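Long-range contacts in putative hydrogenase (Pyrococcus furiosus, PDB 3LYU), which probably takes part in electron transfer as a flavin- and [2Fe-2S]-dependent oxidoreductase, of which this chain is one alpha-beta domain: residues N45-L50 with K66-H71; G19-I24 with W108-M113; G29-Y34 with M57-E62; V13-F18 with A37-E42. All coordinates share one frame; numbering follows the deposited sequence.

Contact 1. Residues N45-L50 with K66-H71; sequences NDVTTL and KAVTRH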
# COMPACT_ATOMS: atom_id res chain seq x y z
N ASN B 45 -16.68 20.95 2.20
CA ASN B 45 -17.30 20.09 1.20
C ASN B 45 -18.81 20.02 1.39
O ASN B 45 -19.30 19.99 2.51
CB ASN B 45 -16.72 18.68 1.29
CG ASN B 45 -15.26 18.63 0.90
OD1 ASN B 45 -14.90 18.91 -0.23
ND2 ASN B 45 -14.42 18.27 1.85
N ASP B 46 -19.55 19.99 0.29
CA ASP B 46 -21.00 19.88 0.34
C ASP B 46 -21.31 18.39 0.30
O ASP B 46 -21.63 17.85 -0.76
CB ASP B 46 -21.63 20.57 -0.87
CG ASP B 46 -23.13 20.37 -0.95
OD1 ASP B 46 -23.86 20.89 -0.09
OD2 ASP B 46 -23.59 19.67 -1.88
N VAL B 47 -21.19 17.72 1.43
CA VAL B 47 -21.44 16.29 1.45
C VAL B 47 -22.88 15.95 1.82
O VAL B 47 -23.47 16.54 2.73
CB VAL B 47 -20.44 15.57 2.41
CG1 VAL B 47 -20.56 16.14 3.81
CG2 VAL B 47 -20.71 14.07 2.42
N THR B 48 -23.46 15.03 1.07
CA THR B 48 -24.82 14.57 1.31
C THR B 48 -24.63 13.06 1.49
O THR B 48 -24.08 12.39 0.61
CB THR B 48 -25.74 14.82 0.11
OG1 THR B 48 -25.52 13.81 -0.87
CG2 THR B 48 -25.47 16.19 -0.50
N THR B 49 -25.06 12.54 2.64
CA THR B 49 -24.88 11.13 2.91
C THR B 49 -26.10 10.30 2.58
O THR B 49 -27.24 10.76 2.67
CB THR B 49 -24.53 10.86 4.40
OG1 THR B 49 -25.56 11.38 5.25
CG2 THR B 49 -23.20 11.51 4.76
N LEU B 50 -25.85 9.06 2.20
CA LEU B 50 -26.94 8.16 1.87
C LEU B 50 -26.77 6.89 2.68
O LEU B 50 -25.71 6.27 2.64
CB LEU B 50 -26.94 7.84 0.37
CG LEU B 50 -27.79 6.64 -0.07
CD1 LEU B 50 -29.26 6.93 0.17
CD2 LEU B 50 -27.53 6.32 -1.53
N LYS B 66 -27.35 16.75 10.92
CA LYS B 66 -26.81 17.96 11.52
C LYS B 66 -25.35 18.20 11.14
O LYS B 66 -24.83 19.29 11.32
CB LYS B 66 -26.94 17.84 13.05
CG LYS B 66 -26.55 19.08 13.82
CD LYS B 66 -26.88 18.92 15.30
CE LYS B 66 -26.63 20.21 16.06
NZ LYS B 66 -27.01 20.08 17.50
N ALA B 67 -24.69 17.17 10.60
CA ALA B 67 -23.29 17.26 10.20
C ALA B 67 -23.07 17.47 8.69
O ALA B 67 -22.04 18.01 8.29
CB ALA B 67 -22.55 16.02 10.66
N VAL B 68 -24.01 17.06 7.86
CA VAL B 68 -23.87 17.22 6.41
C VAL B 68 -24.96 18.14 5.88
O VAL B 68 -25.93 18.43 6.57
CB VAL B 68 -23.96 15.87 5.68
CG1 VAL B 68 -22.92 14.90 6.23
CG2 VAL B 68 -25.36 15.28 5.82
N THR B 69 -24.82 18.60 4.64
CA THR B 69 -25.83 19.48 4.07
C THR B 69 -27.13 18.70 3.99
O THR B 69 -28.18 19.22 4.36
CB THR B 69 -25.44 19.97 2.66
OG1 THR B 69 -25.69 18.94 1.69
CG2 THR B 69 -23.98 20.32 2.62
N ARG B 70 -27.06 17.45 3.53
CA ARG B 70 -28.23 16.60 3.40
C ARG B 70 -27.98 15.11 3.67
O ARG B 70 -27.05 14.51 3.12
CB ARG B 70 -28.82 16.74 2.00
CG ARG B 70 -30.10 15.99 1.81
CD ARG B 70 -30.11 15.34 0.45
NE ARG B 70 -29.92 16.24 -0.63
CZ ARG B 70 -29.09 16.31 -1.66
NH1 ARG B 70 -29.33 17.36 -2.41
NH2 ARG B 70 -28.09 15.50 -1.98
N HIS B 71 -28.81 14.51 4.50
CA HIS B 71 -28.69 13.09 4.81
C HIS B 71 -29.90 12.32 4.32
O HIS B 71 -31.02 12.61 4.70
CB HIS B 71 -28.52 12.87 6.31
CG HIS B 71 -28.57 11.42 6.70
ND1 HIS B 71 -27.72 10.48 6.16
CD2 HIS B 71 -29.41 10.75 7.53
CE1 HIS B 71 -28.03 9.29 6.64
NE2 HIS B 71 -29.05 9.43 7.47

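Contact 2. Residues G19-I24 with W108-M113; sequences GKILAI and WDLVFM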
# COMPACT_ATOMS: atom_id res chain seq x y z
N GLY B 19 -15.49 19.46 -3.27
CA GLY B 19 -16.68 20.16 -3.69
C GLY B 19 -17.90 19.48 -3.13
O GLY B 19 -18.09 19.47 -1.91
N LYS B 20 -18.72 18.91 -4.00
CA LYS B 20 -19.94 18.22 -3.60
C LYS B 20 -19.67 16.73 -3.51
O LYS B 20 -19.34 16.10 -4.51
CB LYS B 20 -21.07 18.51 -4.59
CG LYS B 20 -22.43 18.05 -4.09
CD LYS B 20 -23.55 18.53 -4.99
CE LYS B 20 -24.90 18.13 -4.44
NZ LYS B 20 -26.00 18.62 -5.32
N ILE B 21 -19.83 16.18 -2.31
CA ILE B 21 -19.55 14.77 -2.07
C ILE B 21 -20.76 13.92 -1.69
O ILE B 21 -21.59 14.33 -0.89
CB ILE B 21 -18.46 14.60 -0.96
CG1 ILE B 21 -17.22 15.45 -1.29
CG2 ILE B 21 -18.07 13.12 -0.82
CD1 ILE B 21 -16.22 15.55 -0.17
N LEU B 22 -20.84 12.74 -2.28
CA LEU B 22 -21.91 11.82 -1.97
C LEU B 22 -21.26 10.71 -1.16
O LEU B 22 -20.59 9.83 -1.71
CB LEU B 22 -22.51 11.24 -3.26
CG LEU B 22 -23.49 10.09 -3.00
CD1 LEU B 22 -24.59 10.54 -2.04
CD2 LEU B 22 -24.09 9.62 -4.30
N ALA B 23 -21.44 10.76 0.16
CA ALA B 23 -20.87 9.75 1.03
C ALA B 23 -21.95 8.69 1.31
O ALA B 23 -22.96 8.98 1.94
CB ALA B 23 -20.40 10.39 2.32
N ILE B 24 -21.72 7.47 0.83
CA ILE B 24 -22.66 6.36 0.99
C ILE B 24 -22.25 5.33 2.05
O ILE B 24 -21.08 4.98 2.18
CB ILE B 24 -22.83 5.61 -0.34
CG1 ILE B 24 -23.20 6.60 -1.43
CG2 ILE B 24 -23.91 4.57 -0.21
CD1 ILE B 24 -23.23 5.99 -2.78
N TRP B 108 -22.13 15.72 -9.10
CA TRP B 108 -21.24 15.53 -7.97
C TRP B 108 -19.78 15.60 -8.38
O TRP B 108 -19.44 15.38 -9.54
CB TRP B 108 -21.52 14.18 -7.31
CG TRP B 108 -22.96 13.98 -7.00
CD1 TRP B 108 -23.96 13.67 -7.88
CD2 TRP B 108 -23.59 14.17 -5.74
NE1 TRP B 108 -25.17 13.65 -7.24
CE2 TRP B 108 -24.97 13.96 -5.92
CE3 TRP B 108 -23.12 14.50 -4.46
CZ2 TRP B 108 -25.89 14.07 -4.88
CZ3 TRP B 108 -24.03 14.61 -3.42
CH2 TRP B 108 -25.40 14.40 -3.64
N ASP B 109 -18.93 15.89 -7.40
CA ASP B 109 -17.50 15.98 -7.63
C ASP B 109 -16.81 14.69 -7.19
O ASP B 109 -15.75 14.34 -7.71
CB ASP B 109 -16.92 17.16 -6.84
CG ASP B 109 -17.35 18.49 -7.42
OD1 ASP B 109 -16.90 18.83 -8.54
OD2 ASP B 109 -18.13 19.20 -6.75
N LEU B 110 -17.42 14.00 -6.24
CA LEU B 110 -16.85 12.76 -5.74
C LEU B 110 -17.90 11.86 -5.08
O LEU B 110 -18.92 12.33 -4.58
CB LEU B 110 -15.75 13.05 -4.72
CG LEU B 110 -15.24 11.83 -3.94
CD1 LEU B 110 -14.42 10.94 -4.85
CD2 LEU B 110 -14.42 12.26 -2.75
N VAL B 111 -17.63 10.56 -5.11
CA VAL B 111 -18.49 9.59 -4.46
C VAL B 111 -17.60 8.68 -3.63
O VAL B 111 -16.56 8.22 -4.09
CB VAL B 111 -19.32 8.75 -5.47
CG1 VAL B 111 -18.41 8.11 -6.48
CG2 VAL B 111 -20.13 7.69 -4.73
N PHE B 112 -17.99 8.46 -2.38
CA PHE B 112 -17.24 7.60 -1.48
C PHE B 112 -18.21 6.64 -0.83
O PHE B 112 -19.28 7.03 -0.38
CB PHE B 112 -16.54 8.45 -0.43
CG PHE B 112 -16.03 7.66 0.75
CD1 PHE B 112 -16.74 7.66 1.96
CD2 PHE B 112 -14.84 6.94 0.67
CE1 PHE B 112 -16.26 6.97 3.07
CE2 PHE B 112 -14.35 6.25 1.78
CZ PHE B 112 -15.06 6.26 2.98
N MSE B 113 -17.83 5.37 -0.77
CA MSE B 113 -18.71 4.39 -0.18
C MSE B 113 -18.03 3.35 0.70
O MSE B 113 -16.87 2.97 0.48
CB MSE B 113 -19.48 3.65 -1.25
CG MSE B 113 -20.55 2.79 -0.65
SE MSE B 113 -21.32 1.55 -1.86
CE MSE B 113 -21.48 0.03 -0.69

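Contact 3. Residues G29-Y34 with M57-E62; sequences GIVEVY and MVILKE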
# COMPACT_ATOMS: atom_id res chain seq x y z
N GLY B 29 -22.27 0.10 7.60
CA GLY B 29 -21.18 0.85 7.02
C GLY B 29 -21.32 2.33 7.31
O GLY B 29 -20.33 3.05 7.26
N ILE B 30 -22.53 2.77 7.63
CA ILE B 30 -22.79 4.19 7.91
C ILE B 30 -22.09 4.69 9.18
O ILE B 30 -21.78 5.87 9.31
CB ILE B 30 -24.32 4.48 8.02
CG1 ILE B 30 -24.60 5.98 7.85
CG2 ILE B 30 -24.84 4.02 9.37
CD1 ILE B 30 -24.27 6.50 6.48
N VAL B 31 -21.83 3.79 10.11
CA VAL B 31 -21.15 4.16 11.35
C VAL B 31 -19.77 4.74 11.04
O VAL B 31 -19.34 5.72 11.65
CB VAL B 31 -20.98 2.93 12.25
CG1 VAL B 31 -20.33 3.34 13.58
CG2 VAL B 31 -22.33 2.28 12.47
N GLU B 32 -19.09 4.11 10.09
CA GLU B 32 -17.75 4.52 9.70
C GLU B 32 -17.73 5.77 8.81
O GLU B 32 -16.87 6.63 8.97
CB GLU B 32 -17.05 3.35 9.00
CG GLU B 32 -15.59 3.58 8.70
CD GLU B 32 -14.88 2.32 8.27
OE1 GLU B 32 -13.68 2.39 7.92
OE2 GLU B 32 -15.53 1.24 8.29
N VAL B 33 -18.67 5.88 7.89
CA VAL B 33 -18.70 7.06 7.03
C VAL B 33 -19.10 8.30 7.83
O VAL B 33 -18.76 9.43 7.46
CB VAL B 33 -19.65 6.88 5.78
CG1 VAL B 33 -20.66 5.78 6.03
CG2 VAL B 33 -20.38 8.17 5.46
N TYR B 34 -19.81 8.11 8.94
CA TYR B 34 -20.24 9.25 9.74
C TYR B 34 -19.10 10.21 10.06
O TYR B 34 -19.10 11.34 9.58
CB TYR B 34 -20.90 8.78 11.03
CG TYR B 34 -21.22 9.92 11.98
CD1 TYR B 34 -21.87 11.08 11.54
CD2 TYR B 34 -20.89 9.82 13.34
CE1 TYR B 34 -22.18 12.12 12.42
CE2 TYR B 34 -21.21 10.85 14.22
CZ TYR B 34 -21.85 12.00 13.76
OH TYR B 34 -22.16 12.99 14.66
N MSE B 57 -32.72 -1.07 11.07
CA MSE B 57 -31.28 -0.87 11.22
C MSE B 57 -30.73 0.52 10.98
O MSE B 57 -29.51 0.71 10.95
CB MSE B 57 -30.53 -1.82 10.31
CG MSE B 57 -30.70 -3.28 10.67
SE MSE B 57 -29.72 -4.33 9.43
CE MSE B 57 -27.96 -3.49 9.64
N VAL B 58 -31.60 1.50 10.79
CA VAL B 58 -31.10 2.85 10.57
C VAL B 58 -30.51 3.35 11.89
O VAL B 58 -31.03 3.08 12.97
CB VAL B 58 -32.21 3.81 10.00
CG1 VAL B 58 -33.58 3.33 10.42
CG2 VAL B 58 -31.98 5.24 10.46
N ILE B 59 -29.38 4.05 11.78
CA ILE B 59 -28.67 4.57 12.95
C ILE B 59 -27.99 5.88 12.56
O ILE B 59 -27.75 6.13 11.39
CB ILE B 59 -27.61 3.55 13.45
CG1 ILE B 59 -27.09 3.96 14.83
CG2 ILE B 59 -26.48 3.43 12.45
CD1 ILE B 59 -28.16 3.97 15.93
N LEU B 60 -27.70 6.71 13.56
CA LEU B 60 -27.03 8.00 13.34
C LEU B 60 -27.79 9.01 12.49
O LEU B 60 -27.23 10.05 12.16
CB LEU B 60 -25.65 7.79 12.73
CG LEU B 60 -24.44 7.69 13.65
CD1 LEU B 60 -24.76 6.85 14.89
CD2 LEU B 60 -23.30 7.07 12.86
N LYS B 61 -29.04 8.70 12.15
CA LYS B 61 -29.85 9.59 11.32
C LYS B 61 -29.84 11.06 11.78
O LYS B 61 -29.56 11.96 11.00
CB LYS B 61 -31.30 9.09 11.27
CG LYS B 61 -32.23 9.99 10.48
CD LYS B 61 -33.62 9.38 10.36
CE LYS B 61 -34.53 10.26 9.51
NZ LYS B 61 -34.68 11.60 10.13
N GLU B 62 -30.16 11.27 13.05
CA GLU B 62 -30.21 12.59 13.67
C GLU B 62 -28.84 13.28 13.60
O GLU B 62 -28.72 14.44 13.19
CB GLU B 62 -30.61 12.42 15.14
CG GLU B 62 -31.33 13.59 15.77
CD GLU B 62 -32.80 13.60 15.44
OE1 GLU B 62 -33.57 14.26 16.17
OE2 GLU B 62 -33.18 12.94 14.44

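Contact 4. Residues V13-F18 with A37-E42; sequences VPMEKF and AKAWQE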
# COMPACT_ATOMS: atom_id res chain seq x y z
N VAL B 13 -8.55 8.57 4.81
CA VAL B 13 -9.06 9.36 3.70
C VAL B 13 -8.40 10.73 3.69
O VAL B 13 -7.97 11.22 4.74
CB VAL B 13 -10.61 9.48 3.83
CG1 VAL B 13 -10.98 10.48 4.92
CG2 VAL B 13 -11.22 9.84 2.51
N PRO B 14 -8.27 11.34 2.50
CA PRO B 14 -7.66 12.67 2.36
C PRO B 14 -8.63 13.80 2.72
O PRO B 14 -9.81 13.75 2.36
CB PRO B 14 -7.25 12.70 0.89
CG PRO B 14 -8.32 11.90 0.25
CD PRO B 14 -8.45 10.72 1.18
N MSE B 15 -8.13 14.81 3.42
CA MSE B 15 -8.96 15.93 3.83
C MSE B 15 -8.84 17.15 2.92
O MSE B 15 -8.12 18.09 3.23
CB MSE B 15 -8.59 16.33 5.26
CG MSE B 15 -9.15 15.38 6.32
SE MSE B 15 -11.09 15.26 6.21
CE MSE B 15 -11.35 13.39 6.03
N GLU B 16 -9.56 17.13 1.80
CA GLU B 16 -9.51 18.23 0.84
C GLU B 16 -10.89 18.70 0.44
O GLU B 16 -11.89 18.09 0.80
CB GLU B 16 -8.79 17.81 -0.44
CG GLU B 16 -7.43 17.19 -0.21
CD GLU B 16 -6.70 16.91 -1.50
OE1 GLU B 16 -7.32 16.35 -2.43
OE2 GLU B 16 -5.50 17.26 -1.56
N LYS B 17 -10.94 19.80 -0.30
CA LYS B 17 -12.21 20.31 -0.78
C LYS B 17 -12.40 19.73 -2.16
O LYS B 17 -11.76 20.18 -3.12
CB LYS B 17 -12.19 21.84 -0.86
CG LYS B 17 -12.21 22.55 0.48
CD LYS B 17 -12.56 24.01 0.29
CE LYS B 17 -12.51 24.77 1.61
NZ LYS B 17 -12.91 26.20 1.46
N PHE B 18 -13.25 18.72 -2.27
CA PHE B 18 -13.52 18.11 -3.56
C PHE B 18 -14.75 18.79 -4.14
O PHE B 18 -15.01 18.72 -5.34
CB PHE B 18 -13.78 16.60 -3.41
CG PHE B 18 -12.63 15.84 -2.80
CD1 PHE B 18 -12.45 15.82 -1.41
CD2 PHE B 18 -11.73 15.14 -3.60
CE1 PHE B 18 -11.39 15.11 -0.84
CE2 PHE B 18 -10.66 14.43 -3.03
CZ PHE B 18 -10.50 14.41 -1.64
N ALA B 37 -17.67 11.86 6.83
CA ALA B 37 -18.54 12.86 6.20
C ALA B 37 -18.64 14.13 7.04
O ALA B 37 -18.75 15.23 6.52
CB ALA B 37 -19.93 12.26 5.98
N LYS B 38 -18.59 13.96 8.35
CA LYS B 38 -18.67 15.08 9.27
C LYS B 38 -17.48 16.01 9.06
O LYS B 38 -17.63 17.22 8.97
CB LYS B 38 -18.70 14.57 10.70
CG LYS B 38 -18.99 15.62 11.73
CD LYS B 38 -19.12 14.97 13.09
CE LYS B 38 -19.38 15.99 14.18
NZ LYS B 38 -19.34 15.33 15.52
N ALA B 39 -16.30 15.41 8.95
CA ALA B 39 -15.06 16.14 8.75
C ALA B 39 -14.95 16.78 7.36
O ALA B 39 -14.33 17.83 7.20
CB ALA B 39 -13.89 15.23 8.99
N TRP B 40 -15.53 16.14 6.35
CA TRP B 40 -15.48 16.71 5.01
C TRP B 40 -16.35 17.95 4.91
O TRP B 40 -16.01 18.90 4.21
CB TRP B 40 -15.93 15.70 3.96
CG TRP B 40 -14.83 14.81 3.48
CD1 TRP B 40 -13.49 15.09 3.47
CD2 TRP B 40 -14.97 13.54 2.83
NE1 TRP B 40 -12.79 14.07 2.85
CE2 TRP B 40 -13.67 13.11 2.44
CE3 TRP B 40 -16.08 12.72 2.52
CZ2 TRP B 40 -13.45 11.91 1.77
CZ3 TRP B 40 -15.85 11.52 1.85
CH2 TRP B 40 -14.54 11.12 1.48
N GLN B 41 -17.48 17.95 5.61
CA GLN B 41 -18.39 19.08 5.60
C GLN B 41 -17.69 20.28 6.23
O GLN B 41 -17.67 21.36 5.67
CB GLN B 41 -19.66 18.74 6.38
CG GLN B 41 -20.79 19.77 6.28
CD GLN B 41 -21.53 19.77 4.94
OE1 GLN B 41 -22.39 20.62 4.70
NE2 GLN B 41 -21.21 18.82 4.07
N GLU B 42 -17.09 20.06 7.40
CA GLU B 42 -16.38 21.12 8.13
C GLU B 42 -15.21 21.71 7.32
O GLU B 42 -14.88 22.89 7.48
CB GLU B 42 -15.84 20.55 9.46
CG GLU B 42 -15.44 21.59 10.49
CD GLU B 42 -16.64 22.38 10.98
OE1 GLU B 42 -17.71 21.76 11.19
OE2 GLU B 42 -16.51 23.62 11.16

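Contact 1. Residues N45-L50 with K66-H71
Thr49 carries much of this junction between strand 46-54 and the outermost strand of the sheet, 70-76, the two strands of a beta-alpha-beta unit. From its CB the side chain forks. OG1 sits between the backbone N and the carbonyl carbon (chi1 59°) and meets the edge of the His71 ring, where OG1 and ND1 lie 2.5 Å apart in a short hydrogen bond whose proton could sit on either atom. CG2, the other branch, lies 3.7 Å from CG1 of Val68, and that same Val68 methyl meets Val47 CG1 at 3.6 Å, so three branched side chains close the apolar side under helix 29-42. Along the backbone, Thr49 N donates to Arg70 O at 2.8 Å in a bent bond of the parallel pairing of Thr49 with His71, while nearer the start of the strands Thr69 N reaches Val47 O only weakly, at 3.1 Å. Arg70 runs beside Thr48 on the other face and sends NH1 to a salt bridge with Glu106. Threonine suits position 49 because one branch serves the imidazole and the other the valine. Holding ND1 in this way orients the ring and probably influences which of its nitrogens is protonated.

Contact 2. Residues G19-I24 with W108-M113
The indole of Trp108 is sandwiched on both faces by strand 20-26, where this central strand meets its neighbour 110-114 in an open parallel alpha/beta sheet with helices on both sides, strand order 3-2-1-4-5. Over one face runs the extended chain of Lys20, its CE 3.9 Å from the centroid of the six-membered ring and its NZ farther out at 4.6 Å, a cation-pi contact 13° off the ring normal. Leu22 CB presses on the opposite face, 3.5 Å from Trp108 CE3, and Ile21 O comes to the edge near the ring plane. Lysine suits this spot because its methylenes can lie on the aromatic face while the ammonium, still over the face, forms a salt bridge with Glu106; Trp108 NE1, for its part, is hydrogen-bonded to Leu102 O.

Behind the tryptophan the strands run parallel in register from Ile21 opposite Leu110 to Ile24 opposite Met113, a selenomethionine in this crystal. Leu22 both gives and takes: its N donates to Leu110 O, and its O accepts from Phe112 N. Ile21, Ala23 and Phe112 touch helix 29-42, and Leu110 on the same face lies against Phe18; Leu22 and Ile24 meet helix 84-104 on the other face, where Val111 and Met113 meet helix 117-130. Ile24 CB lies 3.6 Å from Met113 CG.

Where the strands begin, Gly19 has backbone angles suited to glycine, and a side chain here would collide with Asp109. The carboxylate instead receives Lys20 N on the anti lone pair of OD2, at 2.8 Å and nearly straight (174°).

Contact 3. Residues G29-Y34 with M57-E62
The first turn of helix 29-42 meets the loop that leads into the short helix 61-65, on one side of the parallel alpha/beta sheet; the longer helix follows the first strand of the sheet, and the short one belongs to the next beta-alpha-beta unit. The contact is apolar and rests on Leu60, whose side chain points at the helix from a residue with positive phi (62°), an uncommon backbone shape for leucine that turns the chain just before helix 61-65. Its CD2 methyl lies against the first turn of the helix. There it comes 3.9 Å from Val31 CA and 3.5 Å from Tyr34 CB, while CG stands over one face of the phenol ring toward its rim. Tyr34 has CG anti to the backbone N (chi1 173°), which turns a face of the ring to the leucine, the two side chains crossing at about a right angle. Leucine fits because a single methyl, CD2, on a flexible stem can meet the helix backbone and the base of the ring together.

One residue earlier, Ile59 meets Ile30 obliquely. In both isoleucines CG1 is anti to the backbone N, which puts the CG2 methyls in the crowded position between N and carbonyl carbon. Beyond the contact, Ile30 and Tyr34 also touch Leu64, and Ile59 packs on Leu85 of a second subunit, so the loop is held from both molecules. Between the two isoleucines the closest approach is methyl to methyl, CG2 of Ile30 to CG2 of Ile59, at 3.5 Å.

Contact 4. Residues V13-F18 with A37-E42
This is a tryptophan-centred packing contact between the segment that precedes strand 20-26 and the C-terminal half of helix 29-42, over the end of the parallel alpha/beta sheet where strand 20-26 begins and against a subunit interface. Trp40 turns its indole from the helix toward the irregular chain 13-18, with CG anti to the carbonyl carbon (chi1 -87°), and residues of that chain gather around the pyrrole part of the ring.

Met15, a selenomethionine, crosses it at about a right angle. Its chain, bent at chi2 and chi3, brings SE to 3.6 Å from Trp40 CD1 and CE to 3.6 Å from Trp40 NE1, an oblique Met-aromatic contact. The same SE rests 3.9 Å from the CB of Ala39, a residue small enough for the thick chalcogen to lie against the helix. Phe18 comes from another direction and turns its edge toward the face of the tryptophan in an offset edge-to-face pair, planes at 68° and the Phe18 ring centroid 5.8 Å from that of the five-membered ring. Val13 points at the six-membered ring. Apolar side chains of the segment thus line several sides of the indole, while Phe112 adds a second edge-to-face partner from the sheet.

Met15 and Ala39 each pack on their own counterparts in a third subunit, and Glu16 forms a salt bridge with Lys121 of a fourth. Tryptophan suits the buried site because its one polar atom has a backbone acceptor. Trp40 NE1 donates to Pro14 O at 3.0 Å, almost straight at 173° and in the plane of the indole.

Contacts 1 and 2 are neighbours in one sheet, their centres about 10 Å apart, joined where Asp46 N approaches Gly19 O at 2.7 Å and Thr48 N approaches Ile21 O at 2.8 Å. Contact 4 lies about 10 Å from contact 2, centre to centre, and is tied to contact 1 through Asn45, whose OD1 is 2.6 Å from Phe18 N. Helix 29-42 serves contact 3 with its first turn and contact 4 with its last, about 17 Å apart between centres. In sequence, contacts 1 and 3 fall inside the loop that contact 2 closes. No cluster or flavin site can be assigned to any of them here.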